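Local coordinates for protein Bd3459 (Bdellovibrio bacteriovorus, PDB 5CEC) that is probably a serine-type D-Ala-D-Ala carboxypeptidase or endopeptidase of the S13 family that the predator uses during invasion, and is bound by the ankyrin-repeat immunity protein Bd3460, at residues D387-K390 against S391-D394; L244-M247 against N248-N252; V334-K337 against D338-S341. The protein carries 1 engineered substitution. All coordinates share one frame; numbering follows the deposited sequence. Where two conformers were deposited one is given.

Contact 1: residues D387-K390 against S391-D394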
ATOM      1  N   ASP A 387       4.860 -19.274   4.212  1.00 15.48           N
ATOM      2  CA  ASP A 387       4.223 -20.273   3.321  1.00 16.63           C
ATOM      3  C   ASP A 387       2.711 -20.016   3.355  1.00 16.42           C
ATOM      4  O   ASP A 387       1.910 -20.785   3.900  1.00 17.02           O
ATOM      5  CB  ASP A 387       4.557 -21.716   3.714  1.00 16.29           C
ATOM      6  CG  ASP A 387       6.065 -22.011   3.719  1.00 17.83           C
ATOM      7  OD1 ASP A 387       6.649 -22.262   2.646  1.00 21.05           O
ATOM      8  OD2 ASP A 387       6.671 -22.027   4.825  1.00 19.52           O
ATOM      9  N   TYR A 388       2.339 -18.876   2.773  1.00 16.77           N
ATOM     10  CA  TYR A 388       0.967 -18.411   2.823  1.00 19.12           C
ATOM     11  C   TYR A 388      -0.008 -19.411   2.172  1.00 20.97           C
ATOM     12  O   TYR A 388      -1.146 -19.566   2.664  1.00 23.18           O
ATOM     13  CB  TYR A 388       0.959 -17.006   2.230  1.00 23.16           C
ATOM     14  CG  TYR A 388      -0.324 -16.423   1.798  1.00 26.52           C
ATOM     15  CD1 TYR A 388      -0.867 -16.727   0.540  1.00 31.52           C
ATOM     16  CD2 TYR A 388      -0.964 -15.488   2.582  1.00 27.91           C
ATOM     17  CE1 TYR A 388      -2.032 -16.115   0.098  1.00 35.80           C
ATOM     18  CE2 TYR A 388      -2.114 -14.860   2.144  1.00 29.60           C
ATOM     19  CZ  TYR A 388      -2.650 -15.183   0.908  1.00 32.96           C
ATOM     20  OH  TYR A 388      -3.827 -14.569   0.517  1.00 43.84           O
ATOM     21  N   ASP A 389       0.462 -20.140   1.155  1.00 26.56           N
ATOM     22  CA  ASP A 389      -0.402 -21.157   0.546  0.50 31.05           C
ATOM     23  C   ASP A 389      -0.717 -22.348   1.489  1.00 30.24           C
ATOM     24  O   ASP A 389      -1.822 -22.915   1.393  1.00 37.05           O
ATOM     25  CB  ASP A 389       0.099 -21.567  -0.840  0.50 35.96           C
ATOM     26  CG  ASP A 389      -0.137 -20.466  -1.885  0.50 37.18           C
ATOM     27  OD1 ASP A 389      -0.829 -19.468  -1.572  0.50 38.17           O
ATOM     28  OD2 ASP A 389       0.378 -20.584  -3.012  0.50 42.80           O
ATOM     29  N   LYS A 390       0.177 -22.684   2.416  1.00 28.06           N
ATOM     30  CA  LYS A 390      -0.064 -23.745   3.397  1.00 28.53           C
ATOM     31  C   LYS A 390      -0.875 -23.170   4.565  1.00 24.96           C
ATOM     32  O   LYS A 390      -1.722 -23.842   5.140  1.00 22.66           O
ATOM     33  CB  LYS A 390       1.260 -24.333   3.927  1.00 33.02           C
ATOM     34  CG  LYS A 390       2.097 -25.152   2.937  1.00 40.14           C
ATOM     35  CD  LYS A 390       1.470 -26.514   2.663  1.00 42.72           C
ATOM     36  CE  LYS A 390       2.338 -27.403   1.775  1.00 47.52           C
ATOM     37  NZ  LYS A 390       2.634 -26.779   0.454  1.00 51.74           N
ATOM     38  N   SER A 391      -0.581 -21.925   4.920  1.00 21.06           N
ATOM     39  CA  SER A 391      -1.201 -21.321   6.070  1.00 20.89           C
ATOM     40  C   SER A 391      -1.307 -19.829   5.901  1.00 17.40           C
ATOM     41  O   SER A 391      -0.332 -19.082   6.006  1.00 16.56           O
ATOM     42  CB  SER A 391      -0.451 -21.682   7.341  1.00 30.80           C
ATOM     43  OG  SER A 391       0.796 -21.107   7.342  1.00 36.40           O
ATOM     44  N   ARG A 392      -2.527 -19.387   5.657  1.00 16.61           N
ATOM     45  CA  ARG A 392      -2.768 -17.969   5.351  1.00 16.50           C
ATOM     46  C   ARG A 392      -2.439 -17.092   6.539  1.00 14.71           C
ATOM     47  O   ARG A 392      -2.218 -15.913   6.340  1.00 16.70           O
ATOM     48  CB  ARG A 392      -4.219 -17.777   4.908  1.00 19.10           C
ATOM     49  CG  ARG A 392      -4.575 -18.560   3.654  1.00 23.49           C
ATOM     50  CD  ARG A 392      -4.074 -17.935   2.389  1.00 26.68           C
ATOM     51  NE  ARG A 392      -4.782 -18.482   1.215  1.00 35.14           N
ATOM     52  CZ  ARG A 392      -4.555 -19.662   0.619  1.00 37.45           C
ATOM     53  NH1 ARG A 392      -3.633 -20.517   1.044  1.00 43.90           N
ATOM     54  NH2 ARG A 392      -5.258 -19.985  -0.440  1.00 41.06           N
ATOM     55  N   SER A 393      -2.403 -17.650   7.763  1.00 14.37           N
ATOM     56  CA  SER A 393      -2.048 -16.870   8.938  1.00 15.10           C
ATOM     57  C   SER A 393      -0.591 -16.412   8.977  1.00 14.70           C
ATOM     58  O   SER A 393      -0.220 -15.550   9.786  1.00 14.27           O
ATOM     59  CB  SER A 393      -2.343 -17.698  10.199  1.00 15.20           C
ATOM     60  OG  SER A 393      -3.710 -18.074  10.316  1.00 15.89           O
ATOM     61  N   ASP A 394       0.244 -16.966   8.107  1.00 14.74           N
ATOM     62  CA  ASP A 394       1.680 -16.623   8.114  1.00 14.68           C
ATOM     63  C   ASP A 394       1.940 -15.146   7.883  1.00 13.80           C
ATOM     64  O   ASP A 394       2.892 -14.647   8.457  1.00 13.94           O
ATOM     65  CB  ASP A 394       2.460 -17.426   7.066  1.00 15.40           C
ATOM     66  CG  ASP A 394       2.800 -18.833   7.477  1.00 16.89           C
ATOM     67  OD1 ASP A 394       2.345 -19.311   8.544  1.00 19.14           O
ATOM     68  OD2 ASP A 394       3.584 -19.459   6.704  1.00 18.09           O
TER
HETATM   69  O   HOH W   1      -6.342 -16.323   1.245  1.00 40.30           O
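The phenol ring of Tyr388 carries Arg392 CD over the centre of one face, 3.5 Å from the ring centroid, in a CH-pi contact. Trp395 also stacks on the ring. The Arg392 guanidinium lies only 21° from the ring plane, but it is displaced past the ring, so the methylene rather than the charged group sits over the aromatic face. At its edge the group meets three oxygens: a water and Asp389 O lie in its plane, while Tyr388 O lies 22° out of it and accepts a hydrogen bond from Arg392 NH1 at 3.1 Å. Over one face is Asp389 OD1, 4.0 Å from Arg392 NH1; this salt bridge is long, no N-H points at the oxygen, and because Asp389 has two conformers it remains doubtful. The water accepts from Arg392 NE at 2.7 Å and lies 3.2 Å from Tyr388 OH, spanning the two side-chain ends. A bend at chi2 (-78°) turns the arginine back over the residues that precede it.

Next to this pair the turn is closed by backbone and carboxylate. Asp387 O accepts from Ser391 N at 2.9 Å and from Lys390 N, while Asp394 OD2 accepts from Asp387 N at 2.8 Å on its anti lone pair. Ser391 OG approaches Asp394 OD1 from above the carboxylate plane (2.7 Å) within the type I turn that leads into helix 394-411. Lys363 pairs with Asp387.

Bd3460 meets the turn both by packing, its Met72 on Tyr388 and its Met64 on Arg392, and by polar bonds, its Glu97 and Asn93 to Ser393 OG and its Asn94 to Lys390 O. The chemistry implies that the Tyr388 carbonyl, the water and the CH-pi contact hold the arginine, the charge of Asp389 adding at most a weak, long attraction.

Contact 2: residues L244-M247 against N248-N252. With SO4 (sulfate ion), chain D; SO4 (sulfate ion), chain C.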
ATOM      1  N   LEU A 244       4.405   8.822  -6.886  1.00 13.81           N
ATOM      2  CA  LEU A 244       5.165   7.818  -6.130  1.00 13.38           C
ATOM      3  C   LEU A 244       4.658   7.659  -4.698  1.00 13.51           C
ATOM      4  O   LEU A 244       4.487   6.544  -4.207  1.00 14.23           O
ATOM      5  CB  LEU A 244       6.663   8.147  -6.129  1.00 13.91           C
ATOM      6  CG  LEU A 244       7.322   8.073  -7.501  1.00 14.32           C
ATOM      7  CD1 LEU A 244       8.678   8.732  -7.453  1.00 16.11           C
ATOM      8  CD2 LEU A 244       7.464   6.663  -8.031  1.00 15.08           C
ATOM      9  N   LYS A 245       4.369   8.791  -4.046  1.00 13.30           N
ATOM     10  CA  LYS A 245       3.798   8.750  -2.695  1.00 13.73           C
ATOM     11  C   LYS A 245       2.490   7.950  -2.688  1.00 13.18           C
ATOM     12  O   LYS A 245       2.289   7.088  -1.818  1.00 14.11           O
ATOM     13  CB  LYS A 245       3.546  10.163  -2.168  1.00 15.17           C
ATOM     14  CG  LYS A 245       3.048  10.244  -0.741  1.00 15.52           C
ATOM     15  CD  LYS A 245       4.131  10.083   0.285  1.00 14.82           C
ATOM     16  CE  LYS A 245       3.536  10.017   1.689  1.00 16.09           C
ATOM     17  NZ  LYS A 245       4.554   9.980   2.772  1.00 15.43           N
ATOM     18  N   ARG A 246       1.602   8.245  -3.643  1.00 13.23           N
ATOM     19  CA  ARG A 246       0.334   7.496  -3.727  1.00 13.66           C
ATOM     20  C   ARG A 246       0.629   5.998  -3.923  1.00 12.97           C
ATOM     21  O   ARG A 246       0.069   5.144  -3.227  1.00 13.66           O
ATOM     22  CB  ARG A 246      -0.514   8.027  -4.854  1.00 13.84           C
ATOM     23  CG  ARG A 246      -1.869   7.373  -4.989  1.00 14.56           C
ATOM     24  CD  ARG A 246      -2.734   7.528  -3.753  1.00 16.09           C
ATOM     25  NE  ARG A 246      -4.137   7.258  -4.047  1.00 17.51           N
ATOM     26  CZ  ARG A 246      -5.072   7.051  -3.128  1.00 18.64           C
ATOM     27  NH1 ARG A 246      -4.782   6.930  -1.832  1.00 18.29           N
ATOM     28  NH2 ARG A 246      -6.311   6.914  -3.533  1.00 18.23           N
ATOM     29  N   MET A 247       1.540   5.699  -4.860  1.00 12.82           N
ATOM     30  CA  MET A 247       1.883   4.295  -5.146  1.00 13.09           C
ATOM     31  C   MET A 247       2.381   3.574  -3.902  1.00 12.33           C
ATOM     32  O   MET A 247       1.987   2.431  -3.631  1.00 13.48           O
ATOM     33  CB  MET A 247       2.944   4.267  -6.227  1.00 14.18           C
ATOM     34  CG  MET A 247       3.446   2.872  -6.538  1.00 14.10           C
ATOM     35  SD  MET A 247       4.813   2.859  -7.733  1.00 15.12           S
ATOM     36  CE  MET A 247       6.147   3.471  -6.752  1.00 14.55           C
ATOM     37  N   ASN A 248       3.307   4.210  -3.193  1.00 12.22           N
ATOM     38  CA  ASN A 248       3.950   3.582  -2.047  1.00 12.70           C
ATOM     39  C   ASN A 248       3.098   3.625  -0.774  1.00 13.34           C
ATOM     40  O   ASN A 248       3.373   2.881   0.163  1.00 14.67           O
ATOM     41  CB  ASN A 248       5.342   4.162  -1.827  1.00 13.46           C
ATOM     42  CG  ASN A 248       6.305   3.733  -2.896  1.00 13.43           C
ATOM     43  OD1 ASN A 248       6.210   2.597  -3.393  1.00 13.82           O
ATOM     44  ND2 ASN A 248       7.215   4.629  -3.282  1.00 14.45           N
ATOM     45  N   ASN A 249       2.048   4.454  -0.754  1.00 13.24           N
ATOM     46  CA  ASN A 249       1.088   4.413   0.354  1.00 14.34           C
ATOM     47  C   ASN A 249       0.163   3.193   0.167  1.00 13.65           C
ATOM     48  O   ASN A 249      -0.047   2.419   1.123  1.00 14.69           O
ATOM     49  CB  ASN A 249       0.202   5.671   0.395  1.00 14.14           C
ATOM     50  CG  ASN A 249       0.819   6.844   1.120  1.00 15.08           C
ATOM     51  OD1 ASN A 249       1.857   6.745   1.749  1.00 15.88           O
ATOM     52  ND2 ASN A 249       0.151   7.996   1.011  1.00 15.24           N
ATOM     53  N   GLN A 250      -0.352   3.052  -1.054  1.00 13.23           N
ATOM     54  CA  GLN A 250      -1.346   2.015  -1.369  1.00 13.65           C
ATOM     55  C   GLN A 250      -0.706   0.660  -1.631  1.00 14.49           C
ATOM     56  O   GLN A 250      -1.366  -0.353  -1.511  1.00 16.12           O
ATOM     57  CB  GLN A 250      -2.096   2.394  -2.637  1.00 15.46           C
ATOM     58  CG  GLN A 250      -2.943   3.639  -2.565  1.00 15.82           C
ATOM     59  CD  GLN A 250      -3.765   3.749  -3.804  1.00 16.36           C
ATOM     60  OE1 GLN A 250      -3.243   3.744  -4.926  1.00 16.36           O
ATOM     61  NE2 GLN A 250      -5.070   3.851  -3.630  1.00 16.85           N
ATOM     62  N   SER A 251       0.553   0.650  -2.068  1.00 13.50           N
ATOM     63  CA  SER A 251       1.193  -0.497  -2.711  1.00 13.59           C
ATOM     64  C   SER A 251       0.517  -0.758  -4.070  1.00 13.66           C
ATOM     65  O   SER A 251       0.081  -1.858  -4.392  1.00 15.06           O
ATOM     66  CB  SER A 251       1.207  -1.732  -1.843  1.00 13.63           C
ATOM     67  OG  SER A 251       2.256  -2.579  -2.308  1.00 14.97           O
ATOM     68  N   ASN A 252       0.458   0.273  -4.897  1.00 13.78           N
ATOM     69  CA  ASN A 252      -0.351   0.257  -6.109  1.00 12.97           C
ATOM     70  C   ASN A 252       0.389  -0.423  -7.274  1.00 13.23           C
ATOM     71  O   ASN A 252       1.325   0.155  -7.839  1.00 13.59           O
ATOM     72  CB  ASN A 252      -0.756   1.694  -6.491  1.00 13.26           C
ATOM     73  CG  ASN A 252      -1.730   1.723  -7.607  1.00 13.67           C
ATOM     74  OD1 ASN A 252      -1.523   1.058  -8.633  1.00 14.11           O
ATOM     75  ND2 ASN A 252      -2.803   2.465  -7.425  1.00 15.00           N
TER
HETATM   76  S   SO4 D 502      -8.291   6.309  -0.395  1.00 34.19           S
HETATM   77  O1  SO4 D 502      -9.306   6.532   0.660  1.00 38.82           O
HETATM   78  O2  SO4 D 502      -6.926   6.420   0.179  1.00 32.44           O
HETATM   79  O3  SO4 D 502      -8.461   7.217  -1.553  1.00 34.16           O
HETATM   80  O4  SO4 D 502      -8.419   4.895  -0.851  1.00 41.32           O
HETATM   81  S   SO4 C 501       1.551  -4.822   0.363  1.00 22.64           S
HETATM   82  O1  SO4 C 501       0.105  -4.610   0.670  1.00 26.41           O
HETATM   83  O2  SO4 C 501       2.133  -5.943   1.116  1.00 27.93           O
HETATM   84  O3  SO4 C 501       1.683  -4.969  -1.167  1.00 25.56           O
HETATM   85  O4  SO4 C 501       2.296  -3.587   0.652  1.00 24.06           O
HETATM   86  O   HOH W   2       4.178   6.714   0.243  1.00 19.10           O
HETATM   87  O   HOH W   3      -2.658   7.508  -0.019  1.00 18.97           O
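Met247, Asn248 and Arg246 carry this contact in the C-terminal part of helix 240-250. Met247 and Asn248 lie side by side; a bend at chi3 (73°) brings Met247 CE to 3.5 Å from Asn248 OD1, a buried oxygen with no polar partner in the model, while Asn248 ND2 donates to Val331 O and Thr77 OG1. Met247 O ends the helix by accepting from Asn252 N (2.9 Å, 160°) on a lone pair in the carbonyl plane, with a weak bond from Ser251 N.

Arg246 lays its guanidinium flat on the Gln250 amide, the planes 13° apart, with Gln250 NE2 3.2 Å from Arg246 CZ. It grips a sulfate at its edge, Arg246 NH1 to sulfate O2 at 3.0 Å, almost straight, and Arg246 NH2 to sulfate O3 at 2.9 Å. Glu152 pairs with Arg246 NE.

Ser251 OG binds O3 of a second sulfate (2.7 Å), which also meets Ser70, Thr358 and Ser360, and bonds weakly to Lys357; both ions probably come from the crystallisation liquor. The bonds to Met247 O and the positive phi of Ser251 are consistent with a helix end that places this hydroxyl among probable SxxK, SxN and KTG-type motifs.

Contact 3: residues V334-K337 against D338-S341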
ATOM      1  N   VAL A 334       4.918   6.955   5.908  1.00 15.60           N
ATOM      2  CA  VAL A 334       5.408   7.186   7.262  1.00 16.28           C
ATOM      3  C   VAL A 334       4.490   6.470   8.254  1.00 16.49           C
ATOM      4  O   VAL A 334       3.255   6.687   8.291  1.00 17.50           O
ATOM      5  CB  VAL A 334       5.499   8.684   7.589  1.00 17.28           C
ATOM      6  CG1 VAL A 334       6.021   8.885   8.997  1.00 17.84           C
ATOM      7  CG2 VAL A 334       6.407   9.374   6.584  1.00 17.72           C
ATOM      8  N   ALA A 335       5.105   5.583   9.030  1.00 15.67           N
ATOM      9  CA  ALA A 335       4.371   4.772   9.995  1.00 17.06           C
ATOM     10  C   ALA A 335       3.515   5.643  10.918  1.00 16.54           C
ATOM     11  O   ALA A 335       4.017   6.634  11.504  1.00 17.66           O
ATOM     12  CB  ALA A 335       5.324   3.978  10.844  1.00 17.73           C
ATOM     13  N   ALA A 336       2.239   5.283  11.027  1.00 16.70           N
ATOM     14  CA  ALA A 336       1.234   5.935  11.873  1.00 18.81           C
ATOM     15  C   ALA A 336       0.805   7.323  11.455  1.00 22.19           C
ATOM     16  O   ALA A 336      -0.181   7.808  11.952  1.00 29.97           O
ATOM     17  CB  ALA A 336       1.628   5.901  13.346  1.00 19.48           C
ATOM     18  N   LYS A 337       1.558   7.979  10.599  1.00 19.65           N
ATOM     19  CA  LYS A 337       1.218   9.328  10.143  1.00 19.29           C
ATOM     20  C   LYS A 337       0.435   9.297   8.836  1.00 18.84           C
ATOM     21  O   LYS A 337      -0.476  10.080   8.648  1.00 18.97           O
ATOM     22  CB  LYS A 337       2.502  10.141   9.952  1.00 22.36           C
ATOM     23  CG  LYS A 337       3.312  10.274  11.230  1.00 26.21           C
ATOM     24  CD  LYS A 337       2.754  11.366  12.127  1.00 31.15           C
ATOM     25  CE  LYS A 337       3.213  12.753  11.643  1.00 36.16           C
ATOM     26  NZ  LYS A 337       3.061  13.804  12.690  1.00 43.57           N
ATOM     27  N   ASP A 338       0.842   8.428   7.899  1.00 17.79           N
ATOM     28  CA  ASP A 338       0.104   8.238   6.650  1.00 17.18           C
ATOM     29  C   ASP A 338      -0.979   7.202   6.915  1.00 16.72           C
ATOM     30  O   ASP A 338      -0.786   5.992   6.784  1.00 17.24           O
ATOM     31  CB  ASP A 338       1.041   7.870   5.496  1.00 16.49           C
ATOM     32  CG  ASP A 338       1.915   9.032   5.096  1.00 16.32           C
ATOM     33  OD1 ASP A 338       1.342  10.167   4.988  1.00 17.64           O
ATOM     34  OD2 ASP A 338       3.117   8.843   4.890  1.00 15.96           O
ATOM     35  N   LYS A 339      -2.123   7.692   7.368  1.00 18.23           N
ATOM     36  CA  LYS A 339      -3.199   6.822   7.786  1.00 19.15           C
ATOM     37  C   LYS A 339      -3.739   5.999   6.604  1.00 19.77           C
ATOM     38  O   LYS A 339      -4.200   4.848   6.804  1.00 26.65           O
ATOM     39  CB  LYS A 339      -4.299   7.647   8.459  1.00 21.06           C
ATOM     40  CG  LYS A 339      -3.839   8.403   9.689  1.00 26.18           C
ATOM     41  CD  LYS A 339      -3.190   7.482  10.691  1.00 32.41           C
ATOM     42  CE  LYS A 339      -3.167   8.039  12.101  1.00 37.55           C
ATOM     43  NZ  LYS A 339      -2.578   7.016  13.021  1.00 38.91           N
ATOM     44  N   ALA A 340      -3.688   6.590   5.409  1.00 20.92           N
ATOM     45  CA  ALA A 340      -4.155   5.994   4.151  1.00 21.99           C
ATOM     46  C   ALA A 340      -2.985   5.305   3.464  1.00 22.05           C
ATOM     47  O   ALA A 340      -2.681   5.516   2.235  1.00 23.93           O
ATOM     48  CB  ALA A 340      -4.810   7.017   3.234  1.00 22.34           C
ATOM     49  N   SER A 341      -2.312   4.492   4.286  1.00 17.45           N
ATOM     50  CA  SER A 341      -1.200   3.680   3.799  1.00 15.79           C
ATOM     51  C   SER A 341      -1.154   2.343   4.497  1.00 14.39           C
ATOM     52  O   SER A 341      -1.735   2.123   5.550  1.00 15.73           O
ATOM     53  CB  SER A 341       0.150   4.386   3.984  1.00 14.83           C
ATOM     54  OG  SER A 341       0.625   4.231   5.299  1.00 15.21           O
TER
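Val334 and Asp338 cross obliquely, the carboxylate of Asp338 reaching back to the start of the turn. Asp338 OD2 accepts from Val334 N at 2.8 Å, met on the anti side 20° out of the carboxylate plane, and stands 3.6 Å from Val334 CB. The two residues are joined again through backbone: Asp338 N donates to Val334 O at 3.0 Å in an almost straight bond (175°). The same carbonyl also accepts from Lys337 N, closing a tight turn in which Ala335 and Ala336 have type II angles.

Lys339 runs a different way. Bent at chi2 (-54°) and extended beyond, its chain folds back along the turn until Lys339 NZ meets Ala336 O at 2.7 Å. Ser341 OG donates back to Asp338 O at 2.7 Å and also meets Val343 N, while Asp338 itself sits at the centre of an inverse gamma turn.

Outside the turn Asp338 OD1 takes a bond from Tyr421 OH, and Asp338 OD2 forms a salt bridge with Lys245 of helix 240-250. A backbone N-H, a hydroxyl and an ammonium group thus share one buried carboxylate, which would probably stabilise its charge and probably helps tie the loop leaving edge strand 333-334 to the helix.

Overall arrangement
Along the chain contact 2 comes first, on helix 240-250, then contact 3, in the loop between strands 333-334 and 354-361, and last contact 1, between strand 376-385 and helix 394-411. The strands beside contacts 1 and 3 belong to one six-stranded antiparallel sheet. Contacts 2 and 3 have centres about 11 Å apart and touch: Lys245 NZ meets Asp338 OD2 at 2.8 Å, and Asn249 packs on Ala340 and Ser341. Contact 1 lies about 25 Å from contact 2 and 26 Å from contact 3, centre to centre. The helix end lies at the presumed active site, whereas contact 1 is a surface turn that touches Bd3460.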